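Local coordinates for regulatory protein YycH-like domain-containing protein (PDB 5COZ) that is of unknown function but is probably exported as a lipoprotein and may share a regulatory role with YycH-type proteins, at residues Y57-G62 with Y221-S226; M216-Y221 with D257-Y262; Y262-T267 with Y315-V320. All coordinates share one frame; numbering follows the deposited sequence.

How the interactions relate
Interaction 2 is the buried one, its centre about 9 Å from the centre of the chain, and purely apolar: a proline of 216-221 meets a proline and a leucine of 257-262 where the antiparallel sheet gives way to the mixed sheet. Interactions 1 and 3 lie further from the centre of the chain and are only partly buried. Both involve the mixed sheet, in which strand 58-66 separates 262-272 from 314-330. In interaction 1 strand 58-66 meets the hairpin turn that closes strand 211-220, pairing a lysine chain with a tyrosine face beside an apolar contact. Interaction 3 adds an aromatic pair and a water bridge. Y221 belongs to interactions 1 and 2, Y262 to 2 and 3.

Interaction 1 (Y57-G62 with Y221-S226); sequences YYVKSG and YGIPYS
One face of the Y221 ring carries the aliphatic chain of K60, which crosses it at a slant. K60 CD sits 3.6 Å above the plane of the Y221 ring, displaced toward the rim, in a CH-pi contact 19° off the ring normal. The next carbon, K60 CE, lies 3.9 Å from Y221 CZ, so the lysine follows the phenol end of the ring. The W264 ring is a separate partner of Y221, edge-to-face. K60 runs extended as far as CE and then bends at chi4 (-73°), which takes NZ off to a hydrogen bond with T267 OG1. With an alanine at K60, the Y221 face would probably lose its apolar cover and T267 OG1 the amine it bonds to.

The contact sets strand 58-66 of the mixed sheet against the end of a beta hairpin from the other sheet. Strands 211-220 and 223-224 are joined there through Y221 and G222, both of which have positive phi, as in a type I' turn. Beyond the turn, I223 and V59 meet tip to tip. I223 CD1 approaches the fork of the valine, 3.9 Å from V59 CG1 and 4.1 Å from V59 CG2. Y305 of strand 295-311 packs against both side chains, and P319 of strand 314-330 also touches V59.

Interaction 2 (M216-Y221 with D257-Y262); sequences MFPDVY and DIPPLY
P218 packs against P259 and L261 at a junction between two beta sheets. Strands 211-220 and 252-258 belong to the same antiparallel sheet, with strand 244-249 hydrogen-bonded between them. Past I258 the chain leaves that sheet, runs through P259, P260 and L261, and enters strand 262-272 of the mixed sheet. P218 sits opposite this crossing stretch.

P218 buries about 50 Å² here, twice the share of L261. The P218 side chain leaves the backbone toward 257-262, while that of the preceding residue, F217, leaves it on the side away; the F217 ring goes instead to W52 and makes a cation-pi contact with R227. The P218 ring thus offers its CB and CG to 257-262 and its neighbour serves other parts of the fold.

P259 answers with its own ring. The two prolines are skewed to each other and meet through one carbon each, P218 CG to P259 CG at 4.1 Å, a light touch at the corners of both rings.

No hydrogen bond links the two segments, and neither proline has an amide hydrogen to give. The carbonyl of P218 is served from outside the pair: N242 ND2 donates to it, and the backbone N of Y225, just past strand 223-224, lies 3.1 Å from P218 O, a probable hydrogen bond. N242 ND2 also reaches Y225 O, so one asparagine side chain ties both residues.

L261 comes in nearly perpendicular to P218. Its CD1 branch continues the extended chain (chi2 177°), leaving CD2 to turn to the proline, 3.7 Å from P218 CB and 3.8 Å from P218 CG.

Interaction 3 (Y262-T267 with Y315-V320); sequences YDWVET and YDIKPV
Y262 and Y315 form a T-shaped pair, the edge of the first directed at the face of the second. Their planes stand at 76° with centroids 5.3 Å apart, and the Y262 CE1 corner lies over the rim of the Y315 ring, 3.8 Å from Y315 CE1. Y225 and Y237 extend the cluster: Y225 meets Y262 edge-to-face, and Y237 does the same with Y315.

Apolar packing makes the second contact. W264 CZ3 comes to 3.5 Å from I317 CG2, a close approach, with the methyl set obliquely to the indole. The W264 ring swings over to the isoleucine with CG anti to the backbone N (chi1 -173°), and E266 O rests above one of its faces.

The backbones do not pair here. Strand 58-66 lies between them, bonded to both: V64 holds Y315, while V265 and E266 both face K63 in a classic beta bulge of strand 262-272.

The polar link is a single water, 2.7 Å from Y262 OH and 3.0 Å from Y315 OH. With the rings crossed this way, the two phenols share a solvent molecule as a common hydrogen-bond partner, so the pair joins the flanking strands by the Y262 edge on the Y315 face, and by water between the hydroxyls.

Interaction 1 (Y57-G62 with Y221-S226)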
loop_
_atom_site.group_PDB
_atom_site.type_symbol
_atom_site.label_atom_id
_atom_site.label_comp_id
_atom_site.label_asym_id
_atom_site.label_seq_id
_atom_site.Cartn_x
_atom_site.Cartn_y
_atom_site.Cartn_z
ATOM N N TYR A 57 -2.127 3.134 -22.368
ATOM C CA TYR A 57 -2.892 4.221 -21.756
ATOM C C TYR A 57 -4.406 4.002 -21.894
ATOM O O TYR A 57 -5.182 4.821 -21.397
ATOM C CB TYR A 57 -2.507 5.560 -22.373
ATOM C CG TYR A 57 -1.113 6.047 -22.042
ATOM C CD1 TYR A 57 -0.796 6.513 -20.769
ATOM C CD2 TYR A 57 -0.126 6.104 -23.021
ATOM C CE1 TYR A 57 0.464 7.055 -20.485
ATOM C CE2 TYR A 57 1.133 6.636 -22.753
ATOM C CZ TYR A 57 1.424 7.116 -21.482
ATOM O OH TYR A 57 2.647 7.700 -21.226
ATOM N N TYR A 58 -4.849 2.924 -22.574
ATOM C CA TYR A 58 -6.281 2.652 -22.688
ATOM C C TYR A 58 -6.690 1.795 -21.514
ATOM O O TYR A 58 -6.213 0.650 -21.379
ATOM C CB TYR A 58 -6.577 1.938 -24.004
ATOM C CG TYR A 58 -6.593 2.911 -25.154
ATOM C CD1 TYR A 58 -5.409 3.324 -25.761
ATOM C CD2 TYR A 58 -7.786 3.465 -25.605
ATOM C CE1 TYR A 58 -5.419 4.229 -26.823
ATOM C CE2 TYR A 58 -7.808 4.374 -26.663
ATOM C CZ TYR A 58 -6.623 4.754 -27.265
ATOM O OH TYR A 58 -6.649 5.680 -28.279
ATOM N N VAL A 59 -7.502 2.366 -20.615
ATOM C CA VAL A 59 -7.821 1.733 -19.336
ATOM C C VAL A 59 -9.308 1.627 -19.149
ATOM O O VAL A 59 -10.061 2.584 -19.429
ATOM C CB VAL A 59 -7.184 2.553 -18.176
ATOM C CG1 VAL A 59 -7.513 1.973 -16.797
ATOM C CG2 VAL A 59 -5.673 2.648 -18.347
ATOM N N LYS A 60 -9.742 0.460 -18.679
ATOM C CA LYS A 60 -11.135 0.201 -18.373
ATOM C C LYS A 60 -11.553 0.786 -17.044
ATOM O O LYS A 60 -10.775 0.797 -16.101
ATOM C CB LYS A 60 -11.382 -1.317 -18.219
ATOM C CG LYS A 60 -11.151 -2.118 -19.476
ATOM C CD LYS A 60 -11.201 -3.610 -19.070
ATOM C CE LYS A 60 -11.191 -4.533 -20.251
ATOM N NZ LYS A 60 -12.515 -4.505 -20.950
ATOM N N SER A 61 -12.798 1.255 -16.979
ATOM C CA SER A 61 -13.511 1.500 -15.743
ATOM C C SER A 61 -14.497 0.378 -15.608
ATOM O O SER A 61 -14.872 -0.254 -16.603
ATOM C CB SER A 61 -14.237 2.834 -15.769
ATOM O OG SER A 61 -13.273 3.867 -15.755
ATOM N N GLY A 62 -14.946 0.130 -14.394
ATOM C CA GLY A 62 -15.905 -0.954 -14.242
ATOM C C GLY A 62 -16.604 -0.951 -12.908
ATOM O O GLY A 62 -16.649 0.062 -12.198
ATOM N N TYR A 221 -6.036 -5.820 -14.273
ATOM C CA TYR A 221 -5.545 -5.209 -15.526
ATOM C C TYR A 221 -4.184 -4.532 -15.308
ATOM O O TYR A 221 -3.862 -3.517 -15.947
ATOM C CB TYR A 221 -6.581 -4.258 -16.147
ATOM C CG TYR A 221 -7.833 -5.018 -16.519
ATOM C CD1 TYR A 221 -7.817 -5.966 -17.539
ATOM C CD2 TYR A 221 -9.019 -4.830 -15.815
ATOM C CE1 TYR A 221 -8.943 -6.737 -17.828
ATOM C CE2 TYR A 221 -10.161 -5.566 -16.115
ATOM C CZ TYR A 221 -10.117 -6.518 -17.119
ATOM O OH TYR A 221 -11.229 -7.259 -17.393
ATOM N N GLY A 222 -3.386 -5.122 -14.417
ATOM C CA GLY A 222 -2.036 -4.636 -14.144
ATOM C C GLY A 222 -1.921 -3.385 -13.299
ATOM O O GLY A 222 -0.807 -2.924 -13.077
ATOM N N ILE A 223 -3.049 -2.861 -12.809
ATOM C CA ILE A 223 -3.086 -1.599 -12.074
ATOM C C ILE A 223 -3.541 -1.894 -10.654
ATOM O O ILE A 223 -4.579 -2.550 -10.463
ATOM C CB ILE A 223 -4.008 -0.598 -12.816
ATOM C CG1 ILE A 223 -3.410 -0.294 -14.199
ATOM C CG2 ILE A 223 -4.178 0.682 -11.971
ATOM C CD1 ILE A 223 -4.359 0.511 -15.123
ATOM N N PRO A 224 -2.784 -1.421 -9.654
ATOM C CA PRO A 224 -3.158 -1.731 -8.272
ATOM C C PRO A 224 -4.349 -0.929 -7.783
ATOM O O PRO A 224 -4.509 0.245 -8.163
ATOM C CB PRO A 224 -1.900 -1.362 -7.469
ATOM C CG PRO A 224 -1.301 -0.206 -8.238
ATOM C CD PRO A 224 -1.565 -0.590 -9.720
ATOM N N TYR A 225 -5.130 -1.520 -6.873
ATOM C CA TYR A 225 -6.127 -0.708 -6.190
ATOM C C TYR A 225 -5.395 0.365 -5.391
ATOM O O TYR A 225 -4.224 0.200 -4.993
ATOM C CB TYR A 225 -7.037 -1.534 -5.253
ATOM C CG TYR A 225 -7.544 -2.803 -5.858
ATOM C CD1 TYR A 225 -8.431 -2.782 -6.925
ATOM C CD2 TYR A 225 -7.184 -4.038 -5.324
ATOM C CE1 TYR A 225 -8.882 -3.975 -7.517
ATOM C CE2 TYR A 225 -7.626 -5.223 -5.892
ATOM C CZ TYR A 225 -8.443 -5.179 -7.012
ATOM O OH TYR A 225 -8.912 -6.356 -7.515
ATOM N N SER A 226 -6.085 1.456 -5.165
ATOM C CA SER A 226 -5.538 2.659 -4.577
ATOM C C SER A 226 -4.741 2.431 -3.285
ATOM O O SER A 226 -5.196 1.719 -2.368
ATOM C CB SER A 226 -6.685 3.629 -4.322
ATOM O OG SER A 226 -6.287 4.725 -3.521
#

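Interaction 2 (M216-Y221 with D257-Y262)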
loop_
_atom_site.group_PDB
_atom_site.type_symbol
_atom_site.label_atom_id
_atom_site.label_comp_id
_atom_site.label_asym_id
_atom_site.label_seq_id
_atom_site.Cartn_x
_atom_site.Cartn_y
_atom_site.Cartn_z
HETATM N N MSE A 216 3.042 -5.918 -1.194
HETATM C CA MSE A 216 2.612 -6.294 -2.542
HETATM C C MSE A 216 1.290 -5.625 -2.795
HETATM O O MSE A 216 0.590 -5.255 -1.860
HETATM C CB MSE A 216 2.524 -7.794 -2.710
HETATM C CG MSE A 216 3.755 -8.445 -2.140
HETATM SE SE MSE A 216 3.671 -10.328 -2.233
HETATM C CE MSE A 216 4.414 -10.447 -3.713
ATOM N N PHE A 217 0.971 -5.395 -4.074
ATOM C CA PHE A 217 -0.186 -4.600 -4.392
ATOM C C PHE A 217 -1.211 -5.336 -5.242
ATOM O O PHE A 217 -1.044 -5.471 -6.444
ATOM C CB PHE A 217 0.291 -3.311 -5.100
ATOM C CG PHE A 217 1.342 -2.579 -4.292
ATOM C CD1 PHE A 217 1.006 -1.937 -3.104
ATOM C CD2 PHE A 217 2.688 -2.644 -4.651
ATOM C CE1 PHE A 217 1.987 -1.334 -2.315
ATOM C CE2 PHE A 217 3.675 -2.033 -3.865
ATOM C CZ PHE A 217 3.317 -1.360 -2.711
ATOM N N PRO A 218 -2.292 -5.816 -4.600
ATOM C CA PRO A 218 -3.384 -6.488 -5.346
ATOM C C PRO A 218 -3.834 -5.615 -6.511
ATOM O O PRO A 218 -4.006 -4.394 -6.357
ATOM C CB PRO A 218 -4.481 -6.630 -4.299
ATOM C CG PRO A 218 -3.678 -6.826 -3.009
ATOM C CD PRO A 218 -2.563 -5.806 -3.143
ATOM N N ASP A 219 -3.987 -6.235 -7.694
ATOM C CA ASP A 219 -4.292 -5.447 -8.860
ATOM C C ASP A 219 -5.296 -6.116 -9.778
ATOM O O ASP A 219 -5.709 -7.257 -9.554
ATOM C CB ASP A 219 -2.969 -5.192 -9.632
ATOM C CG ASP A 219 -2.286 -6.361 -10.322
ATOM O OD1 ASP A 219 -2.530 -7.528 -9.924
ATOM O OD2 ASP A 219 -1.463 -6.107 -11.234
ATOM N N VAL A 220 -5.689 -5.382 -10.827
ATOM C CA VAL A 220 -6.570 -5.894 -11.873
ATOM C C VAL A 220 -6.152 -5.127 -13.133
ATOM O O VAL A 220 -5.811 -3.942 -13.036
ATOM C CB VAL A 220 -8.075 -5.802 -11.486
ATOM C CG1 VAL A 220 -8.560 -4.363 -11.346
ATOM C CG2 VAL A 220 -8.951 -6.585 -12.466
ATOM N N TYR A 221 -6.036 -5.820 -14.273
ATOM C CA TYR A 221 -5.545 -5.209 -15.526
ATOM C C TYR A 221 -4.184 -4.532 -15.308
ATOM O O TYR A 221 -3.862 -3.517 -15.947
ATOM C CB TYR A 221 -6.581 -4.258 -16.147
ATOM C CG TYR A 221 -7.833 -5.018 -16.519
ATOM C CD1 TYR A 221 -7.817 -5.966 -17.539
ATOM C CD2 TYR A 221 -9.019 -4.830 -15.815
ATOM C CE1 TYR A 221 -8.943 -6.737 -17.828
ATOM C CE2 TYR A 221 -10.161 -5.566 -16.115
ATOM C CZ TYR A 221 -10.117 -6.518 -17.119
ATOM O OH TYR A 221 -11.229 -7.259 -17.393
ATOM N N ASP A 257 -0.845 -9.845 6.261
ATOM C CA ASP A 257 -2.044 -9.025 6.402
ATOM C C ASP A 257 -2.648 -8.786 5.026
ATOM O O ASP A 257 -2.005 -8.198 4.138
ATOM C CB ASP A 257 -1.697 -7.693 7.096
ATOM C CG ASP A 257 -2.865 -6.972 7.755
ATOM O OD1 ASP A 257 -3.972 -7.554 7.812
ATOM O OD2 ASP A 257 -2.645 -5.879 8.316
ATOM N N ILE A 258 -3.878 -9.280 4.844
ATOM C CA ILE A 258 -4.577 -9.176 3.575
ATOM C C ILE A 258 -5.555 -8.032 3.652
ATOM O O ILE A 258 -6.389 -8.007 4.549
ATOM C CB ILE A 258 -5.312 -10.488 3.233
ATOM C CG1 ILE A 258 -4.357 -11.728 3.302
ATOM C CG2 ILE A 258 -6.005 -10.401 1.835
ATOM C CD1 ILE A 258 -5.095 -13.054 3.004
ATOM N N PRO A 259 -5.432 -7.069 2.729
ATOM C CA PRO A 259 -6.359 -5.935 2.708
ATOM C C PRO A 259 -7.678 -6.309 2.040
ATOM O O PRO A 259 -7.792 -7.414 1.472
ATOM C CB PRO A 259 -5.590 -4.922 1.845
ATOM C CG PRO A 259 -4.912 -5.775 0.801
ATOM C CD PRO A 259 -4.504 -7.037 1.574
ATOM N N PRO A 260 -8.653 -5.394 1.975
ATOM C CA PRO A 260 -9.884 -5.699 1.222
ATOM C C PRO A 260 -9.593 -6.024 -0.221
ATOM O O PRO A 260 -8.753 -5.377 -0.877
ATOM C CB PRO A 260 -10.694 -4.397 1.322
ATOM C CG PRO A 260 -10.170 -3.740 2.594
ATOM C CD PRO A 260 -8.700 -4.034 2.552
ATOM N N LEU A 261 -10.302 -7.061 -0.740
ATOM C CA LEU A 261 -10.137 -7.514 -2.109
ATOM C C LEU A 261 -11.451 -7.411 -2.819
ATOM O O LEU A 261 -12.503 -7.291 -2.181
ATOM C CB LEU A 261 -9.570 -8.936 -2.225
ATOM C CG LEU A 261 -8.187 -9.173 -1.598
ATOM C CD1 LEU A 261 -7.800 -10.657 -1.724
ATOM C CD2 LEU A 261 -7.108 -8.262 -2.250
ATOM N N TYR A 262 -11.379 -7.374 -4.159
ATOM C CA TYR A 262 -12.528 -7.097 -5.006
ATOM C C TYR A 262 -12.564 -8.017 -6.189
ATOM O O TYR A 262 -11.515 -8.459 -6.668
ATOM C CB TYR A 262 -12.473 -5.632 -5.487
ATOM C CG TYR A 262 -12.410 -4.662 -4.328
ATOM C CD1 TYR A 262 -13.567 -4.246 -3.678
ATOM C CD2 TYR A 262 -11.182 -4.228 -3.816
ATOM C CE1 TYR A 262 -13.513 -3.419 -2.554
ATOM C CE2 TYR A 262 -11.117 -3.448 -2.662
ATOM C CZ TYR A 262 -12.286 -3.016 -2.054
ATOM O OH TYR A 262 -12.272 -2.188 -0.946
#

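Interaction 3 (Y262-T267 with Y315-V320)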
loop_
_atom_site.group_PDB
_atom_site.type_symbol
_atom_site.label_atom_id
_atom_site.label_comp_id
_atom_site.label_asym_id
_atom_site.label_seq_id
_atom_site.Cartn_x
_atom_site.Cartn_y
_atom_site.Cartn_z
ATOM N N TYR A 262 -11.379 -7.374 -4.159
ATOM C CA TYR A 262 -12.528 -7.097 -5.006
ATOM C C TYR A 262 -12.564 -8.017 -6.189
ATOM O O TYR A 262 -11.515 -8.459 -6.668
ATOM C CB TYR A 262 -12.473 -5.632 -5.487
ATOM C CG TYR A 262 -12.410 -4.662 -4.328
ATOM C CD1 TYR A 262 -13.567 -4.246 -3.678
ATOM C CD2 TYR A 262 -11.182 -4.228 -3.816
ATOM C CE1 TYR A 262 -13.513 -3.419 -2.554
ATOM C CE2 TYR A 262 -11.117 -3.448 -2.662
ATOM C CZ TYR A 262 -12.286 -3.016 -2.054
ATOM O OH TYR A 262 -12.272 -2.188 -0.946
ATOM N N ASP A 263 -13.778 -8.336 -6.654
ATOM C CA ASP A 263 -13.992 -9.208 -7.810
ATOM C C ASP A 263 -14.593 -8.374 -8.946
ATOM O O ASP A 263 -15.647 -7.772 -8.782
ATOM C CB ASP A 263 -14.920 -10.393 -7.450
ATOM C CG ASP A 263 -14.992 -11.476 -8.514
ATOM O OD1 ASP A 263 -13.968 -11.781 -9.093
ATOM O OD2 ASP A 263 -16.106 -11.980 -8.784
ATOM N N TRP A 264 -13.918 -8.351 -10.097
ATOM C CA TRP A 264 -14.403 -7.596 -11.264
ATOM C C TRP A 264 -15.737 -8.164 -11.766
ATOM O O TRP A 264 -15.828 -9.361 -12.102
ATOM C CB TRP A 264 -13.366 -7.667 -12.373
ATOM C CG TRP A 264 -13.678 -6.796 -13.559
ATOM C CD1 TRP A 264 -14.423 -7.136 -14.655
ATOM C CD2 TRP A 264 -13.183 -5.479 -13.800
ATOM N NE1 TRP A 264 -14.443 -6.094 -15.559
ATOM C CE2 TRP A 264 -13.679 -5.067 -15.063
ATOM C CE3 TRP A 264 -12.349 -4.604 -13.085
ATOM C CZ2 TRP A 264 -13.364 -3.816 -15.615
ATOM C CZ3 TRP A 264 -12.028 -3.365 -13.643
ATOM C CH2 TRP A 264 -12.527 -2.992 -14.894
ATOM N N VAL A 265 -16.750 -7.297 -11.919
ATOM C CA VAL A 265 -18.041 -7.771 -12.398
ATOM C C VAL A 265 -18.230 -7.409 -13.879
ATOM O O VAL A 265 -18.659 -8.257 -14.685
ATOM C CB VAL A 265 -19.180 -7.167 -11.527
ATOM C CG1 VAL A 265 -20.584 -7.447 -12.110
ATOM C CG2 VAL A 265 -19.070 -7.711 -10.099
ATOM N N GLU A 266 -17.927 -6.147 -14.241
ATOM C CA GLU A 266 -18.138 -5.703 -15.623
ATOM C C GLU A 266 -17.383 -4.427 -15.933
ATOM O O GLU A 266 -17.085 -3.628 -15.036
ATOM C CB GLU A 266 -19.641 -5.480 -15.922
ATOM C CG GLU A 266 -20.303 -4.412 -15.081
ATOM C CD GLU A 266 -21.816 -4.398 -15.208
ATOM O OE1 GLU A 266 -22.322 -4.237 -16.340
ATOM O OE2 GLU A 266 -22.494 -4.547 -14.168
ATOM N N THR A 267 -17.141 -4.219 -17.235
ATOM C CA THR A 267 -16.558 -2.996 -17.763
ATOM C C THR A 267 -17.692 -2.023 -17.996
ATOM O O THR A 267 -18.706 -2.402 -18.610
ATOM C CB THR A 267 -15.820 -3.295 -19.075
ATOM O OG1 THR A 267 -14.790 -4.247 -18.805
ATOM C CG2 THR A 267 -15.197 -2.035 -19.694
ATOM N N TYR A 315 -18.832 -1.504 -6.096
ATOM C CA TYR A 315 -18.080 -0.265 -6.183
ATOM C C TYR A 315 -17.793 0.044 -7.613
ATOM O O TYR A 315 -17.591 -0.885 -8.393
ATOM C CB TYR A 315 -16.712 -0.442 -5.464
ATOM C CG TYR A 315 -16.779 -0.809 -4.002
ATOM C CD1 TYR A 315 -17.114 -2.097 -3.602
ATOM C CD2 TYR A 315 -16.490 0.129 -3.017
ATOM C CE1 TYR A 315 -17.199 -2.434 -2.251
ATOM C CE2 TYR A 315 -16.549 -0.199 -1.666
ATOM C CZ TYR A 315 -16.943 -1.476 -1.287
ATOM O OH TYR A 315 -16.994 -1.836 0.045
ATOM N N ASP A 316 -17.701 1.324 -7.972
ATOM C CA ASP A 316 -17.189 1.712 -9.278
ATOM C C ASP A 316 -15.675 1.697 -9.160
ATOM O O ASP A 316 -15.146 2.149 -8.127
ATOM C CB ASP A 316 -17.655 3.113 -9.663
ATOM C CG ASP A 316 -19.104 3.119 -10.095
ATOM O OD1 ASP A 316 -19.387 2.646 -11.214
ATOM O OD2 ASP A 316 -19.950 3.614 -9.320
ATOM N N ILE A 317 -14.981 1.192 -10.164
ATOM C CA ILE A 317 -13.515 1.157 -10.174
ATOM C C ILE A 317 -13.055 2.024 -11.338
ATOM O O ILE A 317 -13.489 1.792 -12.475
ATOM C CB ILE A 317 -12.966 -0.290 -10.219
ATOM C CG1 ILE A 317 -11.432 -0.300 -10.164
ATOM C CG2 ILE A 317 -13.512 -1.156 -11.394
ATOM C CD1 ILE A 317 -10.827 -1.684 -9.896
ATOM N N LYS A 318 -12.259 3.082 -11.042
ATOM C CA LYS A 318 -11.876 4.020 -12.099
ATOM C C LYS A 318 -10.424 4.366 -11.934
ATOM O O LYS A 318 -9.947 4.459 -10.789
ATOM C CB LYS A 318 -12.722 5.315 -12.007
ATOM C CG LYS A 318 -14.229 5.043 -12.217
ATOM C CD LYS A 318 -15.062 6.326 -12.188
ATOM C CE LYS A 318 -14.873 7.143 -13.458
ATOM N NZ LYS A 318 -15.567 8.462 -13.390
ATOM N N PRO A 319 -9.690 4.599 -13.031
ATOM C CA PRO A 319 -8.269 4.924 -12.875
ATOM C C PRO A 319 -8.065 6.352 -12.417
ATOM O O PRO A 319 -8.784 7.284 -12.842
ATOM C CB PRO A 319 -7.702 4.737 -14.292
ATOM C CG PRO A 319 -8.884 5.069 -15.207
ATOM C CD PRO A 319 -10.075 4.498 -14.460
ATOM N N VAL A 320 -7.047 6.518 -11.584
ATOM C CA VAL A 320 -6.632 7.817 -11.077
ATOM C C VAL A 320 -5.118 7.928 -11.183
ATOM O O VAL A 320 -4.402 6.918 -11.131
ATOM C CB VAL A 320 -7.091 8.057 -9.591
ATOM C CG1 VAL A 320 -8.609 8.134 -9.508
ATOM C CG2 VAL A 320 -6.540 7.003 -8.616
HETATM O O HOH W 1 -14.294 -2.899 0.710
#